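Organophosphorus hydrolase (Pseudomonas oleovorans, PDB 4O98) hydrolyses organophosphate triesters as an engineered double mutant of a lactonase, probably through a two-zinc centre of the metallo-beta-lactamase superfamily. Local coordinates at residues B[48-53]-B[91-96]; B[101-106]-B[136-141]; B[230-235]-B[246-251]. All coordinates share one frame; numbering follows the deposited sequence.

Contact 1 of 3, residues B[48-53]-B[91-96]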
ATOM      1  N   THR B  48      13.466  -5.153   2.303  1.00 34.57           N
ATOM      2  CA  THR B  48      12.273  -5.584   3.020  1.00 32.08           C
ATOM      3  C   THR B  48      11.844  -4.457   3.970  1.00 34.28           C
ATOM      4  O   THR B  48      12.560  -4.123   4.930  1.00 31.06           O
ATOM      5  CB  THR B  48      12.536  -6.867   3.828  1.00 34.55           C
ATOM      6  OG1 THR B  48      13.018  -7.896   2.950  1.00 33.05           O
ATOM      7  CG2 THR B  48      11.254  -7.344   4.523  1.00 31.90           C
ATOM      8  N   ALA B  49      10.696  -3.846   3.688  1.00 30.68           N
ATOM      9  CA  ALA B  49      10.146  -2.847   4.598  1.00 31.89           C
ATOM     10  C   ALA B  49       9.503  -3.586   5.755  1.00 32.90           C
ATOM     11  O   ALA B  49       8.800  -4.577   5.542  1.00 28.94           O
ATOM     12  CB  ALA B  49       9.126  -1.975   3.894  1.00 30.17           C
ATOM     13  N   LEU B  50       9.745  -3.111   6.973  1.00 32.77           N
ATOM     14  CA  LEU B  50       9.209  -3.754   8.167  1.00 29.63           C
ATOM     15  C   LEU B  50       8.378  -2.756   8.987  1.00 33.17           C
ATOM     16  O   LEU B  50       8.860  -1.664   9.334  1.00 29.65           O
ATOM     17  CB  LEU B  50      10.355  -4.319   9.010  1.00 29.38           C
ATOM     18  CG  LEU B  50      11.282  -5.298   8.276  1.00 31.78           C
ATOM     19  CD1 LEU B  50      12.532  -5.601   9.093  1.00 30.51           C
ATOM     20  CD2 LEU B  50      10.527  -6.572   8.000  1.00 29.36           C
ATOM     21  N   TYR B  51       7.141  -3.146   9.300  1.00 29.73           N
ATOM     22  CA  TYR B  51       6.215  -2.328  10.085  1.00 30.84           C
ATOM     23  C   TYR B  51       6.432  -2.545  11.583  1.00 32.37           C
ATOM     24  O   TYR B  51       6.511  -3.691  12.049  1.00 33.24           O
ATOM     25  CB  TYR B  51       4.790  -2.738   9.720  1.00 29.06           C
ATOM     26  CG  TYR B  51       3.652  -1.937  10.336  1.00 30.73           C
ATOM     27  CD1 TYR B  51       3.511  -0.579  10.086  1.00 29.02           C
ATOM     28  CD2 TYR B  51       2.672  -2.566  11.094  1.00 29.81           C
ATOM     29  CE1 TYR B  51       2.447   0.140  10.611  1.00 29.17           C
ATOM     30  CE2 TYR B  51       1.606  -1.864  11.621  1.00 28.53           C
ATOM     31  CZ  TYR B  51       1.499  -0.505  11.382  1.00 32.18           C
ATOM     32  OH  TYR B  51       0.435   0.217  11.898  1.00 31.83           O
ATOM     33  N   ASP B  52       6.513  -1.459  12.348  1.00 30.90           N
ATOM     34  CA  ASP B  52       6.639  -1.591  13.794  1.00 28.16           C
ATOM     35  C   ASP B  52       5.299  -1.466  14.502  1.00 31.84           C
ATOM     36  O   ASP B  52       5.167  -1.865  15.660  1.00 35.17           O
ATOM     37  CB  ASP B  52       7.573  -0.533  14.352  1.00 30.47           C
ATOM     38  CG  ASP B  52       8.143  -0.939  15.690  1.00 33.80           C
ATOM     39  OD1 ASP B  52       8.685  -2.063  15.767  1.00 34.34           O
ATOM     40  OD2 ASP B  52       8.040  -0.158  16.663  1.00 33.04           O
ATOM     41  N   GLY B  53       4.305  -0.909  13.813  1.00 30.50           N
ATOM     42  CA  GLY B  53       3.047  -0.556  14.451  1.00 29.44           C
ATOM     43  C   GLY B  53       2.740   0.912  14.227  1.00 31.66           C
ATOM     44  O   GLY B  53       3.280   1.535  13.301  1.00 29.17           O
ATOM     45  N   ALA B  91      10.849   0.303   9.757  1.00 30.87           N
ATOM     46  CA  ALA B  91      12.292   0.069   9.638  1.00 30.52           C
ATOM     47  C   ALA B  91      12.560  -0.624   8.311  1.00 31.75           C
ATOM     48  O   ALA B  91      11.631  -1.125   7.657  1.00 30.76           O
ATOM     49  CB  ALA B  91      12.813  -0.771  10.785  1.00 28.77           C
ATOM     50  N   TYR B  92      13.822  -0.663   7.901  1.00 30.68           N
ATOM     51  CA  TYR B  92      14.136  -1.191   6.575  1.00 31.07           C
ATOM     52  C   TYR B  92      15.282  -2.224   6.588  1.00 33.70           C
ATOM     53  O   TYR B  92      16.351  -1.969   7.153  1.00 32.72           O
ATOM     54  CB  TYR B  92      14.366  -0.027   5.595  1.00 32.39           C
ATOM     55  CG  TYR B  92      13.092   0.777   5.411  1.00 34.10           C
ATOM     56  CD1 TYR B  92      12.776   1.825   6.276  1.00 31.47           C
ATOM     57  CD2 TYR B  92      12.175   0.444   4.416  1.00 29.62           C
ATOM     58  CE1 TYR B  92      11.586   2.534   6.142  1.00 31.84           C
ATOM     59  CE2 TYR B  92      10.983   1.147   4.274  1.00 31.11           C
ATOM     60  CZ  TYR B  92      10.699   2.193   5.141  1.00 31.91           C
ATOM     61  OH  TYR B  92       9.523   2.893   5.007  1.00 28.99           O
ATOM     62  N   LEU B  93      15.035  -3.393   5.996  1.00 30.96           N
ATOM     63  CA  LEU B  93      16.035  -4.463   5.936  1.00 31.31           C
ATOM     64  C   LEU B  93      16.544  -4.556   4.506  1.00 34.37           C
ATOM     65  O   LEU B  93      15.770  -4.847   3.575  1.00 32.16           O
ATOM     66  CB  LEU B  93      15.421  -5.818   6.332  1.00 32.79           C
ATOM     67  CG  LEU B  93      16.124  -6.854   7.235  1.00 36.40           C
ATOM     68  CD1 LEU B  93      15.827  -8.292   6.795  1.00 29.27           C
ATOM     69  CD2 LEU B  93      17.615  -6.642   7.388  1.00 32.97           C
ATOM     70  N   ILE B  94      17.837  -4.322   4.320  1.00 31.15           N
ATOM     71  CA  ILE B  94      18.401  -4.385   2.988  1.00 35.83           C
ATOM     72  C   ILE B  94      19.475  -5.477   2.858  1.00 39.51           C
ATOM     73  O   ILE B  94      20.519  -5.439   3.538  1.00 36.55           O
ATOM     74  CB  ILE B  94      18.952  -3.013   2.571  1.00 36.48           C
ATOM     75  CG1 ILE B  94      17.834  -1.963   2.624  1.00 38.11           C
ATOM     76  CG2 ILE B  94      19.581  -3.089   1.181  1.00 36.84           C
ATOM     77  CD1 ILE B  94      18.241  -0.582   2.126  1.00 34.78           C
ATOM     78  N   ASN B  95      19.206  -6.455   1.993  1.00 37.74           N
ATOM     79  CA  ASN B  95      20.188  -7.492   1.684  1.00 37.53           C
ATOM     80  C   ASN B  95      20.979  -7.064   0.452  1.00 41.52           C
ATOM     81  O   ASN B  95      20.454  -7.093  -0.665  1.00 38.86           O
ATOM     82  CB  ASN B  95      19.505  -8.854   1.456  1.00 41.61           C
ATOM     83  CG  ASN B  95      20.508 -10.022   1.395  1.00 42.53           C
ATOM     84  OD1 ASN B  95      21.595  -9.897   0.829  1.00 38.95           O
ATOM     85  ND2 ASN B  95      20.138 -11.156   1.986  1.00 40.20           N
ATOM     86  N   THR B  96      22.231  -6.651   0.659  1.00 40.50           N
ATOM     87  CA  THR B  96      23.067  -6.150  -0.430  1.00 42.36           C
ATOM     88  C   THR B  96      23.841  -7.251  -1.138  1.00 44.33           C
ATOM     89  O   THR B  96      24.527  -6.986  -2.118  1.00 43.69           O
ATOM     90  CB  THR B  96      24.132  -5.175   0.068  1.00 41.08           C
ATOM     91  OG1 THR B  96      24.972  -5.840   1.028  1.00 44.35           O
ATOM     92  CG2 THR B  96      23.502  -3.932   0.676  1.00 44.97           C
TER
HETATM   93  O   HOH W   1      15.640  -7.517   2.916  1.00 34.46           O
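Thr48 and Leu93 face each other as a hydrogen-bonded antiparallel pair, and Leu50 does the same with Ala91. Each pair contributes two backbone bonds: Thr48 N to Leu93 O is the shorter of the first pair at 2.6 Å, returned by Leu93 N to Thr48 O at 2.8 Å, while Leu50 N reaches Ala91 O at 2.8 Å and Ala91 N closes the second ring onto Leu50 O. Between them lies the non-hydrogen-bonded pair of Ala49 and Tyr92. These neighbouring strands, 45-57 and 85-95, belong to one of the two mixed sheets of the metallo-beta-lactamase sandwich, and the apolar contacts sort by sheet face. On one face Leu50 CD1 lies 4.0 Å from Leu93 CB, with helix 118-124 packed over both leucines through Leu122. On the other, Ala49 CB approaches the Tyr92 ring obliquely, 3.7 Å from Tyr92 CE2; the phenol's hydroxyl reaches beyond both strands to the carbonyl of Pro298. The remaining polar contact runs through water. With CG2 anti to the backbone N, chi1 of -56° sets Thr48 OG1 beside that nitrogen, 2.6 Å from a water that also lies 2.8 Å from Leu93 O and can donate to it. Leu93 O can thus take a water as well as the amide of Thr48, and the main polar partner of Thr48 OG1 is Arg39 NH1.

Contact 2 of 3, residues B[101-106]-B[136-141]; sequences VLIDTG and LLTHLH. With ZN (zinc ion), chain F.
Asp104 presents both carboxylate oxygens to Thr138, joining the loop after strand 100-103 to the start of the zinc-binding motif His-X-His-X-Asp-His, the signature of metallo-beta-lactamases, here residues 139-144. Asp104 OD1 accepts from Thr138 N at 2.9 Å along a nearly straight line, and Asp104 OD2 from Thr138 OG1 at 2.8 Å. Each oxygen uses its syn lone pair, so the carboxylate takes the amide and the hydroxyl of one residue side by side, one to each oxygen; the side chains themselves meet at about a right angle. A chi1 of 60° tucks Thr138 OG1 between its own N and carbonyl carbon, where the hydroxyl can give its proton to Asp104 and still receive one from His139 ND1, 2.9 Å away. That acceptor lies in the imidazole plane, which fixes the rotation of the ring and leaves NE2 aimed at zinc. Asp104 OD2 also takes a bond from His144 ND1, so this aspartate is second shell to His144 directly, and acts on His139 through Thr138. Upstream, the strands run parallel: Leu136 N binds Leu102 O, and Leu136 O takes Asp104 N at 2.8 Å, nearly along the C=O axis. Ile103 CG1 lies 4.1 Å from Leu136 CB, the two side chains pointing the same way, while Val101 CG2 meets Leu136 CD2 at a slant. Tyr233 of strand 231-237 packs on Ile103, Leu136 and Thr138. At the far end His139 and His141 share one zinc with His226 and Asp247: His139 binds it through NE2 at 2.3 Å, whereas His141 uses the other ring nitrogen, ND1, also at 2.3 Å.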
ATOM      1  N   VAL B 101      21.755  -5.660   6.218  1.00 38.50           N
ATOM      2  CA  VAL B 101      21.756  -4.451   7.027  1.00 34.27           C
ATOM      3  C   VAL B 101      20.342  -3.963   7.363  1.00 38.21           C
ATOM      4  O   VAL B 101      19.482  -3.810   6.484  1.00 34.83           O
ATOM      5  CB  VAL B 101      22.628  -3.337   6.375  1.00 41.27           C
ATOM      6  CG1 VAL B 101      22.590  -3.427   4.868  1.00 43.04           C
ATOM      7  CG2 VAL B 101      22.205  -1.954   6.849  1.00 37.52           C
ATOM      8  N   LEU B 102      20.101  -3.752   8.653  1.00 34.20           N
ATOM      9  CA  LEU B 102      18.831  -3.234   9.119  1.00 31.24           C
ATOM     10  C   LEU B 102      18.973  -1.744   9.430  1.00 32.37           C
ATOM     11  O   LEU B 102      19.800  -1.355  10.256  1.00 34.42           O
ATOM     12  CB  LEU B 102      18.391  -3.995  10.369  1.00 32.62           C
ATOM     13  CG  LEU B 102      17.062  -3.593  11.017  1.00 34.99           C
ATOM     14  CD1 LEU B 102      15.870  -3.782  10.052  1.00 27.84           C
ATOM     15  CD2 LEU B 102      16.856  -4.383  12.313  1.00 33.28           C
ATOM     16  N   ILE B 103      18.181  -0.913   8.751  1.00 29.58           N
ATOM     17  CA  ILE B 103      18.150   0.519   9.026  1.00 30.79           C
ATOM     18  C   ILE B 103      16.976   0.854   9.965  1.00 32.79           C
ATOM     19  O   ILE B 103      15.796   0.651   9.614  1.00 29.80           O
ATOM     20  CB  ILE B 103      18.056   1.356   7.751  1.00 29.09           C
ATOM     21  CG1 ILE B 103      19.159   0.971   6.757  1.00 33.55           C
ATOM     22  CG2 ILE B 103      18.193   2.830   8.103  1.00 31.25           C
ATOM     23  CD1 ILE B 103      18.845  -0.215   5.828  1.00 35.20           C
ATOM     24  N   ASP B 104      17.310   1.350  11.158  1.00 30.81           N
ATOM     25  CA  ASP B 104      16.345   1.558  12.251  1.00 35.04           C
ATOM     26  C   ASP B 104      15.692   0.238  12.698  1.00 34.43           C
ATOM     27  O   ASP B 104      15.781  -0.778  12.001  1.00 32.10           O
ATOM     28  CB  ASP B 104      15.315   2.657  11.924  1.00 29.86           C
ATOM     29  CG  ASP B 104      15.958   4.047  11.822  1.00 37.82           C
ATOM     30  OD1 ASP B 104      17.131   4.178  12.238  1.00 36.44           O
ATOM     31  OD2 ASP B 104      15.303   5.006  11.339  1.00 32.80           O
ATOM     32  N   THR B 105      15.074   0.239  13.881  1.00 34.67           N
ATOM     33  CA  THR B 105      14.666  -1.015  14.519  1.00 30.59           C
ATOM     34  C   THR B 105      13.295  -0.948  15.178  1.00 32.96           C
ATOM     35  O   THR B 105      12.846  -1.923  15.803  1.00 34.91           O
ATOM     36  CB  THR B 105      15.678  -1.444  15.603  1.00 33.26           C
ATOM     37  OG1 THR B 105      15.628  -0.517  16.696  1.00 32.72           O
ATOM     38  CG2 THR B 105      17.096  -1.477  15.035  1.00 32.49           C
ATOM     39  N   GLY B 106      12.626   0.193  15.064  1.00 32.52           N
ATOM     40  CA  GLY B 106      11.353   0.354  15.755  1.00 30.47           C
ATOM     41  C   GLY B 106      11.514   0.648  17.244  1.00 32.37           C
ATOM     42  O   GLY B 106      12.627   0.937  17.716  1.00 31.16           O
ATOM     43  N   LEU B 136      22.069   0.128  10.960  1.00 33.13           N
ATOM     44  CA  LEU B 136      22.299   1.552  10.721  1.00 34.83           C
ATOM     45  C   LEU B 136      21.197   2.343  11.426  1.00 37.55           C
ATOM     46  O   LEU B 136      20.010   1.997  11.307  1.00 32.70           O
ATOM     47  CB  LEU B 136      22.257   1.840   9.221  1.00 36.05           C
ATOM     48  CG  LEU B 136      23.567   2.075   8.463  1.00 44.26           C
ATOM     49  CD1 LEU B 136      24.692   1.254   9.048  1.00 39.36           C
ATOM     50  CD2 LEU B 136      23.415   1.781   6.973  1.00 35.93           C
ATOM     51  N   LEU B 137      21.561   3.385  12.172  1.00 35.39           N
ATOM     52  CA  LEU B 137      20.532   4.181  12.833  1.00 32.40           C
ATOM     53  C   LEU B 137      20.490   5.587  12.267  1.00 34.45           C
ATOM     54  O   LEU B 137      21.507   6.271  12.214  1.00 34.43           O
ATOM     55  CB  LEU B 137      20.746   4.221  14.347  1.00 36.26           C
ATOM     56  CG  LEU B 137      20.696   2.919  15.161  1.00 38.21           C
ATOM     57  CD1 LEU B 137      21.119   3.193  16.599  1.00 34.67           C
ATOM     58  CD2 LEU B 137      19.316   2.277  15.153  1.00 37.17           C
ATOM     59  N   THR B 138      19.309   6.024  11.841  1.00 35.25           N
ATOM     60  CA  THR B 138      19.181   7.384  11.327  1.00 35.49           C
ATOM     61  C   THR B 138      19.349   8.393  12.470  1.00 34.76           C
ATOM     62  O   THR B 138      19.945   9.458  12.286  1.00 37.07           O
ATOM     63  CB  THR B 138      17.846   7.602  10.574  1.00 35.12           C
ATOM     64  OG1 THR B 138      16.734   7.363  11.455  1.00 31.45           O
ATOM     65  CG2 THR B 138      17.764   6.662   9.364  1.00 29.08           C
ATOM     66  N   HIS B 139      18.820   8.045  13.640  1.00 30.89           N
ATOM     67  CA  HIS B 139      19.008   8.838  14.863  1.00 34.49           C
ATOM     68  C   HIS B 139      18.623   7.994  16.081  1.00 34.44           C
ATOM     69  O   HIS B 139      18.139   6.873  15.920  1.00 36.27           O
ATOM     70  CB  HIS B 139      18.222  10.152  14.829  1.00 31.86           C
ATOM     71  CG  HIS B 139      16.737   9.987  14.658  1.00 34.48           C
ATOM     72  ND1 HIS B 139      16.180   9.237  13.645  1.00 32.65           N
ATOM     73  CD2 HIS B 139      15.694  10.521  15.343  1.00 34.87           C
ATOM     74  CE1 HIS B 139      14.859   9.300  13.720  1.00 32.91           C
ATOM     75  NE2 HIS B 139      14.538  10.080  14.738  1.00 34.00           N
ATOM     76  N   LEU B 140      18.826   8.523  17.288  1.00 34.79           N
ATOM     77  CA  LEU B 140      18.658   7.706  18.491  1.00 37.94           C
ATOM     78  C   LEU B 140      17.320   7.854  19.216  1.00 36.25           C
ATOM     79  O   LEU B 140      17.178   7.408  20.354  1.00 39.37           O
ATOM     80  CB  LEU B 140      19.829   7.908  19.474  1.00 37.15           C
ATOM     81  CG  LEU B 140      21.158   7.198  19.161  1.00 40.20           C
ATOM     82  CD1 LEU B 140      22.288   7.730  20.041  1.00 38.69           C
ATOM     83  CD2 LEU B 140      21.047   5.680  19.323  1.00 36.48           C
ATOM     84  N   HIS B 141      16.332   8.458  18.570  1.00 35.99           N
ATOM     85  CA  HIS B 141      14.989   8.492  19.145  1.00 34.89           C
ATOM     86  C   HIS B 141      14.483   7.066  19.471  1.00 37.81           C
ATOM     87  O   HIS B 141      14.862   6.098  18.807  1.00 33.69           O
ATOM     88  CB  HIS B 141      14.030   9.211  18.188  1.00 38.09           C
ATOM     89  CG  HIS B 141      13.887  10.674  18.453  1.00 37.78           C
ATOM     90  ND1 HIS B 141      13.219  11.520  17.594  1.00 36.87           N
ATOM     91  CD2 HIS B 141      14.306  11.441  19.489  1.00 39.40           C
ATOM     92  CE1 HIS B 141      13.241  12.748  18.082  1.00 37.22           C
ATOM     93  NE2 HIS B 141      13.892  12.727  19.233  1.00 36.29           N
TER
HETATM   94 ZN    ZN F 402      12.563  11.003  15.470  1.00 39.09          ZN
HETATM   95  O   HOH W   2      11.042   9.789  16.279  1.00 32.51           O

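Contact 3 of 3, residues B[230-235]-B[246-251]. With ZN (zinc ion), chain F; ZN (zinc ion), chain E.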
ATOM      1  N   HIS B 230      21.143  13.609  13.051  1.00 39.91           N
ATOM      2  CA  HIS B 230      20.212  12.888  12.169  1.00 36.86           C
ATOM      3  C   HIS B 230      20.798  12.629  10.782  1.00 33.54           C
ATOM      4  O   HIS B 230      21.279  13.539  10.104  1.00 35.01           O
ATOM      5  CB  HIS B 230      18.882  13.632  12.044  1.00 32.48           C
ATOM      6  CG  HIS B 230      17.817  12.844  11.349  1.00 34.70           C
ATOM      7  ND1 HIS B 230      17.730  12.762   9.972  1.00 32.59           N
ATOM      8  CD2 HIS B 230      16.793  12.103  11.838  1.00 32.14           C
ATOM      9  CE1 HIS B 230      16.696  12.004   9.647  1.00 36.01           C
ATOM     10  NE2 HIS B 230      16.109  11.594  10.759  1.00 34.30           N
ATOM     11  N   THR B 231      20.760  11.372  10.364  1.00 35.48           N
ATOM     12  CA  THR B 231      21.454  10.982   9.149  1.00 35.57           C
ATOM     13  C   THR B 231      20.570  10.104   8.257  1.00 39.73           C
ATOM     14  O   THR B 231      19.876   9.193   8.743  1.00 39.85           O
ATOM     15  CB  THR B 231      22.779  10.285   9.506  1.00 37.78           C
ATOM     16  OG1 THR B 231      23.640  11.227  10.157  1.00 42.27           O
ATOM     17  CG2 THR B 231      23.480   9.770   8.280  1.00 38.33           C
ATOM     18  N   SER B 232      20.576  10.403   6.958  1.00 37.64           N
ATOM     19  CA  SER B 232      19.851   9.600   5.981  1.00 36.50           C
ATOM     20  C   SER B 232      20.832   8.734   5.192  1.00 37.04           C
ATOM     21  O   SER B 232      21.940   9.172   4.885  1.00 39.77           O
ATOM     22  CB  SER B 232      19.050  10.501   5.038  1.00 35.80           C
ATOM     23  OG  SER B 232      18.115  11.289   5.757  1.00 34.89           O
ATOM     24  N   TYR B 233      20.421   7.512   4.863  1.00 34.58           N
ATOM     25  CA  TYR B 233      21.308   6.558   4.188  1.00 38.98           C
ATOM     26  C   TYR B 233      20.904   6.315   2.738  1.00 39.34           C
ATOM     27  O   TYR B 233      19.741   6.009   2.438  1.00 36.90           O
ATOM     28  CB  TYR B 233      21.363   5.229   4.952  1.00 33.40           C
ATOM     29  CG  TYR B 233      21.896   5.384   6.358  1.00 36.61           C
ATOM     30  CD1 TYR B 233      23.246   5.575   6.589  1.00 33.74           C
ATOM     31  CD2 TYR B 233      21.040   5.342   7.455  1.00 40.08           C
ATOM     32  CE1 TYR B 233      23.732   5.718   7.868  1.00 38.52           C
ATOM     33  CE2 TYR B 233      21.517   5.488   8.742  1.00 36.05           C
ATOM     34  CZ  TYR B 233      22.866   5.677   8.937  1.00 38.14           C
ATOM     35  OH  TYR B 233      23.350   5.821  10.212  1.00 40.31           O
ATOM     36  N   LEU B 234      21.873   6.461   1.839  1.00 37.70           N
ATOM     37  CA  LEU B 234      21.615   6.314   0.416  1.00 39.65           C
ATOM     38  C   LEU B 234      22.190   4.991  -0.071  1.00 41.39           C
ATOM     39  O   LEU B 234      23.399   4.762   0.002  1.00 41.23           O
ATOM     40  CB  LEU B 234      22.218   7.484  -0.359  1.00 39.23           C
ATOM     41  CG  LEU B 234      22.042   7.470  -1.881  1.00 42.71           C
ATOM     42  CD1 LEU B 234      20.581   7.584  -2.217  1.00 43.58           C
ATOM     43  CD2 LEU B 234      22.840   8.590  -2.551  1.00 41.13           C
ATOM     44  N   PHE B 235      21.311   4.112  -0.534  1.00 37.98           N
ATOM     45  CA  PHE B 235      21.737   2.850  -1.113  1.00 38.58           C
ATOM     46  C   PHE B 235      21.662   2.962  -2.618  1.00 41.91           C
ATOM     47  O   PHE B 235      20.713   3.547  -3.161  1.00 39.29           O
ATOM     48  CB  PHE B 235      20.863   1.707  -0.618  1.00 36.61           C
ATOM     49  CG  PHE B 235      21.097   1.360   0.815  1.00 36.57           C
ATOM     50  CD1 PHE B 235      20.547   2.137   1.827  1.00 35.16           C
ATOM     51  CD2 PHE B 235      21.889   0.268   1.155  1.00 37.67           C
ATOM     52  CE1 PHE B 235      20.778   1.824   3.158  1.00 37.29           C
ATOM     53  CE2 PHE B 235      22.125  -0.053   2.473  1.00 36.90           C
ATOM     54  CZ  PHE B 235      21.574   0.725   3.480  1.00 40.13           C
ATOM     55  N   GLY B 246      14.930   8.429   7.276  1.00 34.80           N
ATOM     56  CA  GLY B 246      14.725   8.664   8.695  1.00 31.70           C
ATOM     57  C   GLY B 246      13.484   9.502   8.934  1.00 35.36           C
ATOM     58  O   GLY B 246      12.413   9.206   8.386  1.00 32.85           O
ATOM     59  N   ASP B 247      13.626  10.549   9.744  1.00 32.57           N
ATOM     60  CA  ASP B 247      12.510  11.408  10.086  1.00 33.23           C
ATOM     61  C   ASP B 247      12.650  12.823   9.477  1.00 32.77           C
ATOM     62  O   ASP B 247      12.335  13.810  10.128  1.00 33.66           O
ATOM     63  CB  ASP B 247      12.353  11.502  11.618  1.00 32.77           C
ATOM     64  CG  ASP B 247      11.869  10.195  12.255  1.00 35.63           C
ATOM     65  OD1 ASP B 247      11.771   9.173  11.542  1.00 33.85           O
ATOM     66  OD2 ASP B 247      11.598  10.191  13.481  1.00 33.13           O
ATOM     67  N   ILE B 248      13.079  12.948   8.228  1.00 32.80           N
ATOM     68  CA  ILE B 248      13.151  14.302   7.677  1.00 37.42           C
ATOM     69  C   ILE B 248      11.747  14.922   7.598  1.00 39.28           C
ATOM     70  O   ILE B 248      11.584  16.144   7.511  1.00 40.91           O
ATOM     71  CB  ILE B 248      13.886  14.378   6.318  1.00 38.76           C
ATOM     72  CG1 ILE B 248      13.037  13.806   5.197  1.00 39.60           C
ATOM     73  CG2 ILE B 248      15.247  13.691   6.380  1.00 36.65           C
ATOM     74  CD1 ILE B 248      12.441  14.890   4.312  1.00 39.55           C
ATOM     75  N   LEU B 249      10.744  14.059   7.713  1.00 33.98           N
ATOM     76  CA  LEU B 249       9.355  14.439   7.565  1.00 38.74           C
ATOM     77  C   LEU B 249       8.514  13.438   8.373  1.00 37.54           C
ATOM     78  O   LEU B 249       8.786  12.236   8.323  1.00 37.74           O
ATOM     79  CB  LEU B 249       9.033  14.339   6.081  1.00 42.32           C
ATOM     80  CG  LEU B 249       7.733  14.794   5.478  1.00 35.97           C
ATOM     81  CD1 LEU B 249       8.021  15.159   4.034  1.00 33.80           C
ATOM     82  CD2 LEU B 249       6.705  13.684   5.565  1.00 32.30           C
ATOM     83  N   ILE B 250       7.505  13.925   9.100  1.00 34.28           N
ATOM     84  CA  ILE B 250       6.680  13.086   9.978  1.00 32.81           C
ATOM     85  C   ILE B 250       5.232  12.889   9.483  1.00 35.82           C
ATOM     86  O   ILE B 250       4.594  11.867   9.774  1.00 34.11           O
ATOM     87  CB  ILE B 250       6.618  13.676  11.402  1.00 34.86           C
ATOM     88  CG1 ILE B 250       8.017  14.018  11.918  1.00 40.94           C
ATOM     89  CG2 ILE B 250       5.915  12.726  12.357  1.00 36.11           C
ATOM     90  CD1 ILE B 250       8.903  12.812  12.139  1.00 36.44           C
ATOM     91  N   ASN B 251       4.696  13.871   8.764  1.00 31.90           N
ATOM     92  CA  ASN B 251       3.305  13.801   8.326  1.00 30.96           C
ATOM     93  C   ASN B 251       3.194  14.029   6.826  1.00 33.08           C
ATOM     94  O   ASN B 251       3.303  15.171   6.360  1.00 33.13           O
ATOM     95  CB  ASN B 251       2.450  14.828   9.091  1.00 33.54           C
ATOM     96  CG  ASN B 251       0.963  14.731   8.758  1.00 32.67           C
ATOM     97  OD1 ASN B 251       0.556  14.822   7.592  1.00 31.70           O
ATOM     98  ND2 ASN B 251       0.145  14.545   9.786  1.00 31.37           N
TER
HETATM   99 ZN    ZN F 402      12.563  11.003  15.470  1.00 39.09          ZN
HETATM  100 ZN    ZN E 401      10.711   8.720  14.403  1.00 35.82          ZN
HETATM  101  O   HOH W   2      11.042   9.789  16.279  1.00 32.51           O
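The imidazole of His230 meets the 246-251 loop with its edge: Gly246 C and Asp247 N lie at that edge near the ring plane, and Ile248 CG2 comes in obliquely, 4.0 Å from His230 CE1. Asp247 N donates to His230 NE2 at 2.9 Å with an angle of 165° at the hydrogen, so this ring nitrogen acts as an acceptor. A chi1 of -170° extends the His230 side chain away from its own backbone N to span the gap. Gly246, at a phi of 81°, turns the chain here without any side chain to obstruct the ring. The bond secures the backbone of a residue whose other end is a metal ligand: the single oxygen Asp247 OD2 bridges both zinc ions, 1.9 Å from the zinc of chain E and 2.4 Å from that of chain F. A water spans the same two metals. Next to this bond, Ser232 OG touches Ile248 CG2 at 3.8 Å but makes its hydrogen bond to Trp245 O. Strand 231-237 lies between strands 218-222 and 240-246 in the second sheet, and the loop with Asp247 leads from the end of strand 240-246 into helix 252-255.

How the contacts relate
The three contacts step from the body of one sheet to the metal centre. Contact 1 and contact 2 share the first sheet, where strands 85-95 and 100-103 are neighbours and Tyr92 O lies 2.6 Å from Ile103 N, probably a hydrogen bond. Contact 3 brings in the second sheet: Thr138 O and Thr231 N are 2.8 Å apart, as are Leu137 O and Tyr233 OH. Between contact 1 and contact 3, Ile94 CD1 packs on Phe235 CD1. Contacts 2 and 3 both supply ligands to the zinc of chain F, which sits 3.1 Å from the zinc of chain E. Tyr92, in contact 1, stays about 10 Å from the nearest zinc, measured from its side chain.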